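Local coordinates for cell wall surface anchor protein (Streptococcus agalactiae, PDB 4Z1P) that probably acts as an adhesin of the antigen I/II family, displayed on the streptococcal cell wall to mediate attachment, at residues A[245-250]-A[293-298]; A[75-80]-A[133-138]; A[88-93]-A[113-118]; A[237-242]-A[301-306]. All blocks are in the same frame, centred on the assembly; numbering follows the deposited sequence.

Interaction 1 (A[245-250]-A[293-298])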
loop_
_atom_site.group_PDB
_atom_site.type_symbol
_atom_site.label_atom_id
_atom_site.label_comp_id
_atom_site.label_asym_id
_atom_site.label_seq_id
_atom_site.Cartn_x
_atom_site.Cartn_y
_atom_site.Cartn_z
ATOM N N ALA A 245 -7.306 13.594 19.698
ATOM C CA ALA A 245 -7.235 13.674 18.241
ATOM C C ALA A 245 -6.180 14.671 17.879
ATOM O O ALA A 245 -6.148 15.810 18.433
ATOM C CB ALA A 245 -8.574 14.067 17.650
ATOM N N LYS A 246 -5.268 14.271 16.999
ATOM C CA LYS A 246 -4.230 15.196 16.612
ATOM C C LYS A 246 -4.532 15.997 15.389
ATOM O O LYS A 246 -3.783 16.962 15.099
ATOM C CB LYS A 246 -2.848 14.550 16.509
ATOM C CG LYS A 246 -2.697 13.414 15.567
ATOM C CD LYS A 246 -1.369 12.669 15.772
ATOM C CE LYS A 246 -0.178 13.611 15.634
ATOM N NZ LYS A 246 0.931 13.045 16.425
ATOM N N VAL A 247 -5.625 15.624 14.712
ATOM C CA VAL A 247 -6.136 16.340 13.574
ATOM C C VAL A 247 -7.638 16.306 13.629
ATOM O O VAL A 247 -8.236 15.465 14.330
ATOM C CB VAL A 247 -5.702 15.679 12.215
ATOM C CG1 VAL A 247 -4.201 15.858 12.007
ATOM C CG2 VAL A 247 -6.087 14.231 12.211
ATOM N N ALA A 248 -8.254 17.192 12.866
ATOM C CA ALA A 248 -9.695 17.159 12.760
ATOM C C ALA A 248 -10.092 15.980 11.862
ATOM O O ALA A 248 -9.561 15.829 10.747
ATOM C CB ALA A 248 -10.208 18.436 12.191
ATOM N N ILE A 249 -10.992 15.165 12.379
ATOM C CA ILE A 249 -11.371 13.898 11.777
ATOM C C ILE A 249 -12.780 14.015 11.212
ATOM O O ILE A 249 -13.721 14.390 11.927
ATOM C CB ILE A 249 -11.341 12.809 12.828
ATOM C CG1 ILE A 249 -9.949 12.716 13.474
ATOM C CG2 ILE A 249 -11.759 11.480 12.220
ATOM C CD1 ILE A 249 -9.914 11.904 14.772
ATOM N N THR A 250 -12.946 13.714 9.931
ATOM C CA THR A 250 -14.296 13.635 9.346
ATOM C C THR A 250 -14.704 12.188 9.104
ATOM O O THR A 250 -13.926 11.366 8.536
ATOM C CB THR A 250 -14.356 14.484 8.060
ATOM O OG1 THR A 250 -14.027 15.830 8.396
ATOM C CG2 THR A 250 -15.755 14.437 7.360
ATOM N N SER A 293 -11.175 10.430 2.742
ATOM C CA SER A 293 -10.768 11.777 2.469
ATOM C C SER A 293 -10.370 12.518 3.754
ATOM O O SER A 293 -10.076 13.689 3.667
ATOM C CB SER A 293 -11.892 12.571 1.823
ATOM O OG SER A 293 -12.888 12.803 2.824
ATOM N N SER A 294 -10.359 11.859 4.900
ATOM C CA SER A 294 -9.923 12.521 6.119
ATOM C C SER A 294 -8.623 12.000 6.656
ATOM O O SER A 294 -8.452 10.785 6.785
ATOM C CB SER A 294 -10.971 12.336 7.224
ATOM O OG SER A 294 -10.582 13.010 8.421
ATOM N N ALA A 295 -7.745 12.905 7.094
ATOM C CA ALA A 295 -6.621 12.491 7.924
ATOM C C ALA A 295 -7.144 11.908 9.231
ATOM O O ALA A 295 -8.303 12.122 9.628
ATOM C CB ALA A 295 -5.695 13.644 8.175
ATOM N N PHE A 296 -6.314 11.168 9.909
ATOM C CA PHE A 296 -6.692 10.656 11.227
ATOM C C PHE A 296 -5.482 10.341 12.019
ATOM O O PHE A 296 -4.539 9.664 11.548
ATOM C CB PHE A 296 -7.503 9.391 11.128
ATOM C CG PHE A 296 -7.659 8.694 12.441
ATOM C CD1 PHE A 296 -8.612 9.125 13.347
ATOM C CD2 PHE A 296 -6.826 7.663 12.799
ATOM C CE1 PHE A 296 -8.723 8.527 14.586
ATOM C CE2 PHE A 296 -6.972 7.020 14.015
ATOM C CZ PHE A 296 -7.890 7.486 14.933
ATOM N N GLY A 297 -5.465 10.829 13.243
ATOM C CA GLY A 297 -4.446 10.394 14.112
ATOM C C GLY A 297 -4.744 10.797 15.561
ATOM O O GLY A 297 -5.592 11.641 15.835
ATOM N N ALA A 298 -3.978 10.202 16.468
ATOM C CA ALA A 298 -4.072 10.549 17.876
ATOM C C ALA A 298 -2.736 10.521 18.572
ATOM O O ALA A 298 -1.789 9.783 18.171
ATOM C CB ALA A 298 -5.028 9.606 18.562
#

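Interaction 2 (A[75-80]-A[133-138])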
loop_
_atom_site.group_PDB
_atom_site.type_symbol
_atom_site.label_atom_id
_atom_site.label_comp_id
_atom_site.label_asym_id
_atom_site.label_seq_id
_atom_site.Cartn_x
_atom_site.Cartn_y
_atom_site.Cartn_z
ATOM N N ALA A 75 -10.337 -14.174 -21.333
ATOM C CA ALA A 75 -10.981 -13.497 -22.431
ATOM C C ALA A 75 -12.389 -13.025 -22.017
ATOM O O ALA A 75 -13.008 -13.524 -21.033
ATOM C CB ALA A 75 -11.017 -14.361 -23.661
ATOM N N SER A 76 -12.895 -12.028 -22.741
ATOM C CA SER A 76 -14.180 -11.441 -22.382
ATOM C C SER A 76 -15.311 -12.459 -22.586
ATOM O O SER A 76 -16.418 -12.211 -22.140
ATOM C CB SER A 76 -14.455 -10.184 -23.182
ATOM O OG SER A 76 -14.398 -10.383 -24.555
ATOM N N ASN A 77 -15.063 -13.523 -23.328
ATOM C CA ASN A 77 -16.068 -14.589 -23.445
ATOM C C ASN A 77 -16.068 -15.541 -22.208
ATOM O O ASN A 77 -16.880 -16.481 -22.180
ATOM C CB ASN A 77 -15.915 -15.381 -24.694
ATOM C CG ASN A 77 -14.700 -16.240 -24.670
ATOM O OD1 ASN A 77 -13.906 -16.154 -23.738
ATOM N ND2 ASN A 77 -14.569 -17.089 -25.645
ATOM N N GLY A 78 -15.231 -15.251 -21.203
ATOM C CA GLY A 78 -15.087 -16.104 -20.010
ATOM C C GLY A 78 -13.996 -17.178 -20.088
ATOM O O GLY A 78 -13.707 -17.765 -19.047
ATOM N N ASP A 79 -13.360 -17.373 -21.248
ATOM C CA ASP A 79 -12.275 -18.412 -21.370
ATOM C C ASP A 79 -11.044 -18.044 -20.535
ATOM O O ASP A 79 -10.536 -16.865 -20.529
ATOM C CB ASP A 79 -11.806 -18.649 -22.770
ATOM C CG ASP A 79 -12.868 -19.216 -23.702
ATOM O OD1 ASP A 79 -13.920 -19.625 -23.239
ATOM O OD2 ASP A 79 -12.567 -19.311 -24.890
ATOM N N ASP A 80 -10.526 -19.050 -19.842
ATOM C CA ASP A 80 -9.181 -18.963 -19.297
ATOM C C ASP A 80 -8.209 -19.119 -20.464
ATOM O O ASP A 80 -8.151 -20.200 -21.108
ATOM C CB ASP A 80 -8.989 -20.156 -18.208
ATOM C CG ASP A 80 -7.538 -20.287 -17.696
ATOM O OD1 ASP A 80 -6.699 -19.370 -17.895
ATOM O OD2 ASP A 80 -7.277 -21.337 -17.070
ATOM N N LYS A 133 -12.231 -12.351 -33.315
ATOM C CA LYS A 133 -13.529 -12.234 -32.681
ATOM C C LYS A 133 -13.710 -10.985 -31.823
ATOM O O LYS A 133 -14.755 -10.766 -31.270
ATOM C CB LYS A 133 -13.869 -13.516 -31.921
ATOM C CG LYS A 133 -13.939 -14.740 -32.870
ATOM C CD LYS A 133 -14.414 -16.046 -32.180
ATOM C CE LYS A 133 -14.379 -17.223 -33.191
ATOM N NZ LYS A 133 -14.807 -18.398 -32.376
ATOM N N GLY A 134 -12.684 -10.175 -31.687
ATOM C CA GLY A 134 -12.821 -9.033 -30.899
ATOM C C GLY A 134 -12.945 -9.272 -29.409
ATOM O O GLY A 134 -13.625 -8.524 -28.754
ATOM N N LEU A 135 -12.280 -10.302 -28.868
ATOM C CA LEU A 135 -12.436 -10.654 -27.456
ATOM C C LEU A 135 -11.245 -10.114 -26.658
ATOM O O LEU A 135 -10.136 -10.612 -26.752
ATOM C CB LEU A 135 -12.549 -12.191 -27.213
ATOM C CG LEU A 135 -13.756 -12.837 -27.924
ATOM C CD1 LEU A 135 -13.730 -14.363 -28.031
ATOM C CD2 LEU A 135 -15.056 -12.337 -27.302
ATOM N N ASP A 136 -11.506 -9.098 -25.866
ATOM C CA ASP A 136 -10.477 -8.441 -25.066
ATOM C C ASP A 136 -9.992 -9.428 -23.924
ATOM O O ASP A 136 -10.773 -10.269 -23.434
ATOM C CB ASP A 136 -11.077 -7.320 -24.338
ATOM C CG ASP A 136 -11.612 -6.165 -25.284
ATOM O OD1 ASP A 136 -11.200 -6.103 -26.414
ATOM O OD2 ASP A 136 -12.426 -5.371 -24.787
ATOM N N ILE A 137 -8.750 -9.288 -23.525
ATOM C CA ILE A 137 -8.173 -10.185 -22.502
ATOM C C ILE A 137 -7.926 -9.348 -21.241
ATOM O O ILE A 137 -7.323 -8.257 -21.337
ATOM C CB ILE A 137 -6.816 -10.744 -22.996
ATOM C CG1 ILE A 137 -6.913 -11.412 -24.380
ATOM C CG2 ILE A 137 -6.206 -11.694 -22.006
ATOM C CD1 ILE A 137 -8.037 -12.403 -24.591
ATOM N N THR A 138 -8.339 -9.835 -20.077
ATOM C CA THR A 138 -8.141 -9.157 -18.835
ATOM C C THR A 138 -7.129 -9.880 -17.958
ATOM O O THR A 138 -7.257 -11.125 -17.706
ATOM C CB THR A 138 -9.434 -8.987 -18.093
ATOM O OG1 THR A 138 -10.333 -8.187 -18.878
ATOM C CG2 THR A 138 -9.177 -8.289 -16.789
HETATM O O HOH W 1 -14.233 -8.159 -26.215
#

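Interaction 3 (A[88-93]-A[113-118])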
loop_
_atom_site.group_PDB
_atom_site.type_symbol
_atom_site.label_atom_id
_atom_site.label_comp_id
_atom_site.label_asym_id
_atom_site.label_seq_id
_atom_site.Cartn_x
_atom_site.Cartn_y
_atom_site.Cartn_z
ATOM N N ARG A 88 6.925 -14.294 -19.849
ATOM C CA ARG A 88 8.321 -13.993 -19.748
ATOM C C ARG A 88 8.511 -12.953 -18.726
ATOM O O ARG A 88 7.629 -12.107 -18.539
ATOM C CB ARG A 88 8.953 -13.529 -21.066
ATOM C CG ARG A 88 9.144 -14.624 -22.081
ATOM C CD ARG A 88 9.876 -14.150 -23.317
ATOM N NE ARG A 88 10.174 -15.251 -24.278
ATOM C CZ ARG A 88 9.322 -15.811 -25.110
ATOM N NH1 ARG A 88 8.071 -15.387 -25.225
ATOM N NH2 ARG A 88 9.772 -16.799 -25.914
ATOM N N HIS A 89 9.618 -13.035 -17.983
ATOM C CA HIS A 89 9.918 -12.108 -16.922
ATOM C C HIS A 89 11.394 -11.783 -16.993
ATOM O O HIS A 89 12.213 -12.643 -16.770
ATOM C CB HIS A 89 9.529 -12.617 -15.553
ATOM C CG HIS A 89 10.009 -11.764 -14.417
ATOM N ND1 HIS A 89 10.294 -12.271 -13.168
ATOM C CD2 HIS A 89 10.297 -10.436 -14.345
ATOM C CE1 HIS A 89 10.656 -11.288 -12.361
ATOM N NE2 HIS A 89 10.651 -10.163 -13.046
ATOM N N VAL A 90 11.744 -10.553 -17.422
ATOM C CA VAL A 90 13.137 -10.218 -17.756
ATOM C C VAL A 90 13.582 -9.020 -16.983
ATOM O O VAL A 90 12.808 -8.141 -16.645
ATOM C CB VAL A 90 13.348 -9.972 -19.290
ATOM C CG1 VAL A 90 13.034 -11.197 -20.099
ATOM C CG2 VAL A 90 12.599 -8.730 -19.783
ATOM N N LEU A 91 14.849 -9.000 -16.641
ATOM C CA LEU A 91 15.404 -7.863 -15.936
ATOM C C LEU A 91 15.682 -6.668 -16.910
ATOM O O LEU A 91 15.703 -5.548 -16.476
ATOM C CB LEU A 91 16.709 -8.312 -15.357
ATOM C CG LEU A 91 16.707 -8.890 -13.955
ATOM C CD1 LEU A 91 15.408 -9.347 -13.390
ATOM C CD2 LEU A 91 17.883 -9.837 -13.747
ATOM N N SER A 92 15.859 -6.948 -18.169
ATOM C CA SER A 92 15.949 -5.909 -19.158
ATOM C C SER A 92 15.533 -6.489 -20.459
ATOM O O SER A 92 15.701 -7.680 -20.701
ATOM C CB SER A 92 17.406 -5.316 -19.209
ATOM O OG SER A 92 17.972 -5.459 -20.465
ATOM N N LYS A 93 15.165 -5.614 -21.390
ATOM C CA LYS A 93 14.919 -6.125 -22.738
ATOM C C LYS A 93 16.110 -6.807 -23.375
ATOM O O LYS A 93 15.950 -7.600 -24.256
ATOM C CB LYS A 93 14.417 -4.999 -23.639
ATOM C CG LYS A 93 15.381 -3.873 -23.902
ATOM C CD LYS A 93 14.626 -2.721 -24.530
ATOM C CE LYS A 93 15.548 -1.746 -25.213
ATOM N NZ LYS A 93 16.376 -1.001 -24.242
ATOM N N GLY A 113 13.072 -0.947 -17.787
ATOM C CA GLY A 113 13.710 -1.811 -16.783
ATOM C C GLY A 113 13.205 -3.239 -16.906
ATOM O O GLY A 113 13.097 -3.803 -18.028
ATOM N N GLU A 114 12.848 -3.763 -15.751
ATOM C CA GLU A 114 12.494 -5.169 -15.567
ATOM C C GLU A 114 10.989 -5.218 -15.906
ATOM O O GLU A 114 10.238 -4.476 -15.326
ATOM C CB GLU A 114 12.741 -5.533 -14.071
ATOM C CG GLU A 114 12.015 -6.754 -13.554
ATOM C CD GLU A 114 12.440 -7.137 -12.157
ATOM O OE1 GLU A 114 13.161 -6.366 -11.483
ATOM O OE2 GLU A 114 12.079 -8.235 -11.745
ATOM N N PHE A 115 10.545 -6.148 -16.744
ATOM C CA PHE A 115 9.147 -6.201 -17.061
ATOM C C PHE A 115 8.693 -7.625 -17.317
ATOM O O PHE A 115 9.525 -8.559 -17.317
ATOM C CB PHE A 115 8.856 -5.321 -18.290
ATOM C CG PHE A 115 9.545 -5.760 -19.544
ATOM C CD1 PHE A 115 10.794 -5.301 -19.839
ATOM C CD2 PHE A 115 8.915 -6.544 -20.495
ATOM C CE1 PHE A 115 11.397 -5.636 -21.040
ATOM C CE2 PHE A 115 9.522 -6.927 -21.673
ATOM C CZ PHE A 115 10.774 -6.471 -21.967
ATOM N N TYR A 116 7.380 -7.780 -17.457
ATOM C CA TYR A 116 6.734 -9.037 -17.748
ATOM C C TYR A 116 6.040 -8.925 -19.085
ATOM O O TYR A 116 5.587 -7.843 -19.462
ATOM C CB TYR A 116 5.674 -9.347 -16.683
ATOM C CG TYR A 116 6.208 -9.382 -15.309
ATOM C CD1 TYR A 116 6.432 -8.239 -14.608
ATOM C CD2 TYR A 116 6.521 -10.636 -14.680
ATOM C CE1 TYR A 116 6.929 -8.299 -13.299
ATOM C CE2 TYR A 116 7.000 -10.691 -13.396
ATOM C CZ TYR A 116 7.181 -9.542 -12.708
ATOM O OH TYR A 116 7.693 -9.598 -11.458
ATOM N N MET A 117 6.073 -10.002 -19.858
ATOM C CA MET A 117 5.456 -10.014 -21.120
ATOM C C MET A 117 4.786 -11.333 -21.420
ATOM O O MET A 117 5.327 -12.394 -21.050
ATOM C CB MET A 117 6.477 -9.672 -22.221
ATOM C CG MET A 117 5.921 -9.613 -23.615
ATOM S SD MET A 117 7.168 -9.089 -24.820
ATOM C CE MET A 117 8.290 -10.401 -24.786
ATOM N N TRP A 118 3.608 -11.275 -21.997
ATOM C CA TRP A 118 2.843 -12.494 -22.341
ATOM C C TRP A 118 2.654 -12.458 -23.820
ATOM O O TRP A 118 2.182 -11.442 -24.352
ATOM C CB TRP A 118 1.464 -12.484 -21.640
ATOM C CG TRP A 118 1.499 -12.687 -20.184
ATOM C CD1 TRP A 118 1.375 -13.904 -19.513
ATOM C CD2 TRP A 118 1.730 -11.718 -19.184
ATOM N NE1 TRP A 118 1.475 -13.710 -18.183
ATOM C CE2 TRP A 118 1.725 -12.387 -17.939
ATOM C CE3 TRP A 118 1.963 -10.356 -19.214
ATOM C CZ2 TRP A 118 1.886 -11.726 -16.743
ATOM C CZ3 TRP A 118 2.073 -9.684 -18.035
ATOM C CH2 TRP A 118 2.089 -10.378 -16.807
HETATM O O HOH W 2 6.321 -13.584 -23.577
HETATM O O HOH W 3 14.242 -3.149 -20.231
#

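Interaction 4 (A[237-242]-A[301-306])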
loop_
_atom_site.group_PDB
_atom_site.type_symbol
_atom_site.label_atom_id
_atom_site.label_comp_id
_atom_site.label_asym_id
_atom_site.label_seq_id
_atom_site.Cartn_x
_atom_site.Cartn_y
_atom_site.Cartn_z
ATOM N N LEU A 237 5.071 3.292 38.121
ATOM C CA LEU A 237 3.699 2.879 38.507
ATOM C C LEU A 237 2.682 3.535 37.555
ATOM O O LEU A 237 2.575 4.726 37.487
ATOM C CB LEU A 237 3.396 3.285 39.974
ATOM C CG LEU A 237 1.970 2.995 40.498
ATOM C CD1 LEU A 237 1.678 1.487 40.520
ATOM C CD2 LEU A 237 1.861 3.595 41.893
ATOM N N TYR A 238 2.037 2.733 36.727
ATOM C CA TYR A 238 1.033 3.253 35.792
ATOM C C TYR A 238 -0.127 3.830 36.556
ATOM O O TYR A 238 -0.657 3.173 37.441
ATOM C CB TYR A 238 0.535 2.136 34.838
ATOM C CG TYR A 238 -0.585 2.575 33.976
ATOM C CD1 TYR A 238 -0.385 3.527 32.950
ATOM C CD2 TYR A 238 -1.869 2.079 34.179
ATOM C CE1 TYR A 238 -1.447 3.985 32.189
ATOM C CE2 TYR A 238 -2.929 2.468 33.369
ATOM C CZ TYR A 238 -2.698 3.432 32.376
ATOM O OH TYR A 238 -3.743 3.827 31.609
ATOM N N LEU A 239 -0.511 5.037 36.216
ATOM C CA LEU A 239 -1.638 5.709 36.835
ATOM C C LEU A 239 -2.810 5.825 35.915
ATOM O O LEU A 239 -3.914 5.467 36.311
ATOM C CB LEU A 239 -1.229 7.100 37.305
ATOM C CG LEU A 239 -0.086 7.082 38.344
ATOM C CD1 LEU A 239 0.259 8.505 38.659
ATOM C CD2 LEU A 239 -0.516 6.367 39.595
ATOM N N LYS A 240 -2.615 6.275 34.676
ATOM C CA LYS A 240 -3.760 6.612 33.814
ATOM C C LYS A 240 -3.283 7.037 32.449
ATOM O O LYS A 240 -2.120 7.353 32.296
ATOM C CB LYS A 240 -4.581 7.760 34.389
ATOM C CG LYS A 240 -3.890 9.117 34.360
ATOM C CD LYS A 240 -4.687 10.278 34.995
ATOM C CE LYS A 240 -6.037 10.594 34.334
ATOM N NZ LYS A 240 -6.122 10.530 32.828
ATOM N N ASP A 241 -4.197 7.109 31.492
ATOM C CA ASP A 241 -3.865 7.565 30.161
ATOM C C ASP A 241 -4.870 8.599 29.676
ATOM O O ASP A 241 -5.882 8.938 30.335
ATOM C CB ASP A 241 -3.713 6.381 29.201
ATOM C CG ASP A 241 -4.998 5.567 29.013
ATOM O OD1 ASP A 241 -6.030 5.885 29.648
ATOM O OD2 ASP A 241 -4.963 4.580 28.230
ATOM N N LYS A 242 -4.538 9.160 28.533
ATOM C CA LYS A 242 -5.335 10.150 27.914
ATOM C C LYS A 242 -4.996 10.089 26.398
ATOM O O LYS A 242 -3.829 10.089 26.027
ATOM C CB LYS A 242 -4.943 11.491 28.418
ATOM C CG LYS A 242 -5.864 12.559 27.926
ATOM C CD LYS A 242 -5.598 13.813 28.742
ATOM C CE LYS A 242 -6.207 14.978 28.018
ATOM N NZ LYS A 242 -7.608 14.585 27.707
ATOM N N PHE A 301 -1.135 9.904 26.034
ATOM C CA PHE A 301 -0.346 10.438 27.122
ATOM C C PHE A 301 -0.524 9.433 28.258
ATOM O O PHE A 301 -1.647 9.210 28.678
ATOM C CB PHE A 301 -0.905 11.762 27.526
ATOM C CG PHE A 301 -0.703 12.836 26.519
ATOM C CD1 PHE A 301 0.471 13.558 26.500
ATOM C CD2 PHE A 301 -1.645 13.055 25.511
ATOM C CE1 PHE A 301 0.688 14.576 25.534
ATOM C CE2 PHE A 301 -1.462 14.081 24.582
ATOM C CZ PHE A 301 -0.284 14.835 24.576
ATOM N N ILE A 302 0.568 8.803 28.670
ATOM C CA ILE A 302 0.582 7.817 29.731
ATOM C C ILE A 302 1.223 8.398 30.993
ATOM O O ILE A 302 2.378 8.756 30.998
ATOM C CB ILE A 302 1.355 6.577 29.310
ATOM C CG1 ILE A 302 0.724 5.936 28.127
ATOM C CG2 ILE A 302 1.393 5.565 30.425
ATOM C CD1 ILE A 302 1.698 5.027 27.391
ATOM N N VAL A 303 0.460 8.513 32.069
ATOM C CA VAL A 303 1.056 9.155 33.227
ATOM C C VAL A 303 1.401 8.075 34.241
ATOM O O VAL A 303 0.662 7.112 34.445
ATOM C CB VAL A 303 0.299 10.447 33.695
ATOM C CG1 VAL A 303 -0.940 10.783 32.876
ATOM C CG2 VAL A 303 0.194 10.593 35.183
ATOM N N VAL A 304 2.595 8.203 34.790
ATOM C CA VAL A 304 3.116 7.199 35.672
ATOM C C VAL A 304 3.739 7.937 36.868
ATOM O O VAL A 304 4.020 9.135 36.798
ATOM C CB VAL A 304 4.201 6.286 35.012
ATOM C CG1 VAL A 304 3.641 5.586 33.792
ATOM C CG2 VAL A 304 5.481 7.041 34.713
ATOM N N LYS A 305 3.995 7.185 37.933
ATOM C CA LYS A 305 4.661 7.754 39.098
ATOM C C LYS A 305 5.951 6.976 39.266
ATOM O O LYS A 305 5.926 5.756 39.184
ATOM C CB LYS A 305 3.754 7.579 40.339
ATOM C CG LYS A 305 4.209 8.443 41.521
ATOM C CD LYS A 305 3.424 8.125 42.782
ATOM C CE LYS A 305 3.435 9.280 43.740
ATOM N NZ LYS A 305 2.294 8.998 44.606
ATOM N N ARG A 306 7.046 7.697 39.552
ATOM C CA ARG A 306 8.359 7.150 39.759
ATOM C C ARG A 306 8.436 6.599 41.172
ATOM O O ARG A 306 8.422 7.330 42.148
ATOM C CB ARG A 306 9.436 8.232 39.497
ATOM C CG ARG A 306 10.924 7.789 39.582
ATOM C CD ARG A 306 11.265 6.530 38.750
ATOM N NE ARG A 306 10.659 6.621 37.415
ATOM C CZ ARG A 306 11.096 7.433 36.446
ATOM N NH1 ARG A 306 12.174 8.157 36.660
ATOM N NH2 ARG A 306 10.455 7.505 35.261
#

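Interaction 1 (A[245-250]-A[293-298])
Ile249 and Phe296 meet at an oblique angle, the CD1 methyl of the isoleucine lying 3.4 Å from CD1 of the phenylalanine. Phe286 and Leu287 of the helix 284-287 also touch that ring, while Tyr225 and Phe282 meet it edge-to-face, so Ile249 joins a cluster of aromatic and aliphatic side chains round Phe296. Val247 points at the other segment, and its CG2 rests on backbone, 3.6 Å from Gly297 N. The aliphatic part of Lys246 lies along the glycine, with CG 3.3 Å from Gly297 C; its amine goes on to a salt bridge with Asp299.

Two polar links frame this packing. Lys246 N donates to Gly297 O over 2.9 Å, arriving from above the carbonyl plane. At the other end Ser294 OG, anti to its own backbone N (chi1 -178°), accepts from Thr250 N at 2.9 Å and donates to Ala295 O at 2.7 Å, within that carbonyl's plane. One hydroxyl thus bridges Thr250 N and Ala295 O. Past the antiparallel bridge of Ala245 with Ala298, one backbone bond and the Ser294 hydroxyl link the segments, at the end of an antiparallel sheet in the C-terminal antigen I/II domain.

Interaction 2 (A[75-80]-A[133-138])
Leu135 reaches across to Ser76 and Asn77, and tracing it outward accounts for much of this contact. Its CB, directed at the other segment, lies 3.7 Å from Ser76 OG and more loosely beside Ala75 CB. With CG anti to the carbonyl carbon (chi1 -60°), the branch forks over the turn. CD2 approaches Ser76 OG at 3.4 Å and also nears Asn77 CB, whereas CD1 comes to 3.7 Å from Asn77 ND2, the two side chains crossing at about a right angle. Tyr130 of the helix 123-131 touches Leu135 and Asn77 as well.

The surface beneath the leucine is a type I beta turn from Ala75 to Gly78, leaving the end of the strand 65-75 in an antiparallel sheet of the C2 domain. Overlapping it, Asn77 forms an Asx turn: OD1 accepts from Asp79 N, and ND2 donates to Asp79 OD2, met from well above the carboxylate plane. These two bonds fix the amide's rotation under the leucine methyl.

Closer to the sheet, Ala75 and Ile137 form a non-hydrogen-bonded antiparallel pair, and Ala75 CB touches Ile137 CD1 at 3.7 Å. The bond from Ser76 N to Asp136 O is short at 2.8 Å but weak, bent to 125° at the hydrogen. A water bridges the junction: it donates to Gly134 O at 2.6 Å, accepts from Asp136 N and hydrogen-bonds Ser76 OG. Gly134 itself closes the preceding helix in a Schellman motif, while the Asp136 carboxylate turns to Lys35 and to the backbone N atoms of Phe38 and Ser39.

Interaction 3 (A[88-93]-A[113-118])
His89 and Glu114 share a hydrogen bond at the margin of an antiparallel five-stranded sheet in the C2 domain, where the edge strand 85-90 pairs with the strand 115-120. His89 NE2 donates to Glu114 OE2 over 2.7 Å, using the oxygen's anti lone pair, with ring and carboxylate only 18° from coplanar. The histidine would thereby be held in one ring orientation, which Tyr116 reinforces: the two rings form an offset stack, centroids 4.1 Å apart, with Tyr116 CE2 over the centre of the imidazole.

Backbone groups are paired in turn. Arg88 N and O bond Met117 O and N, and Val90 N and O bond Phe115 O and N. Met117 O accepts once more, weakly, from a water that accepts a hydrogen bond from Arg88 NH1, in the plane of the guanidinium. Beyond the last bridge the chains stay close, Leu91 beside Glu114, and a second water joins them, accepting from Lys93 N at 2.9 Å and donating to Gly113 O at 2.6 Å.

On the face opposite the His89–Tyr116 stack, Val90 and Phe115 lie side by side and point the same way. The CG2 methyl of Val90 sits over the phenylalanine ring in a CH-pi contact, 3.7 Å from its centroid.

Interaction 4 (A[237-242]-A[301-306])
Leu239 and Lys240 both direct their backbone N-H groups at Val303 O, a classic beta bulge in the antiparallel pairing of the strands 236-245 and 298-306. The two bonds are unequal: Leu239 N lies 3.0 Å from Val303 O, in the carbonyl plane, while Lys240 N is weakly bound to the same oxygen at 3.4 Å. The extra residue turns Leu239 toward the partner strand, bringing its CD1 to 4.0 Å from Lys305 CB and almost as near to Val303 CG2. Lys240 runs beside Val303, both pointing the same way, its CG 3.7 Å from Val303 CG1.

Regular pairing resumes to each side of the bulge. Leu237 and Lys305 exchange two backbone bonds, the one from Leu237 N nearly straight at 172°. On the other side of the bulge, Val303 N donates to Lys240 O, and Phe301 N to Lys242 O; the return bond from Lys242 N to Phe301 O is weak.

Tyr238, Asp241, Ile302 and Val304 occupy one sheet face, which turns toward the second sheet of the domain. Tyr238 CG stands anti to its backbone N (chi1 174°), laying the ring along the sheet, where Ile302 CG2 meets its edge in plane, 3.7 Å from Tyr238 CE1. Farther out, Tyr271 meets the Tyr238 ring and Tyr278 touches Ile302. On its far flank the strand 298-306 is held by the strand 204-210, through backbone bonds of Ile302 with Tyr207 and of Val304 with Val205. Asp241 OD2 is hydrogen-bonded to two hydroxyls, Thr269 OG1 and Tyr278 OH.

Interactions 2 and 3 belong to the C2 domain and interactions 1 and 4 to the C-terminal one, so the four sample two successive domains of an elongated chain. Each pair is nested: interaction 3 falls within the loop closed by interaction 2, and interaction 1 within that closed by interaction 4. In both cases the centres are 24 Å apart. The segments of 1 and 4 adjoin in sequence, whereas 2 and 3 come no nearer than about 8 Å between nearest atoms. Between domains the separation is far larger, reaching 62 Å between the centres of 2 and 4, on opposite sides of the chain's centre.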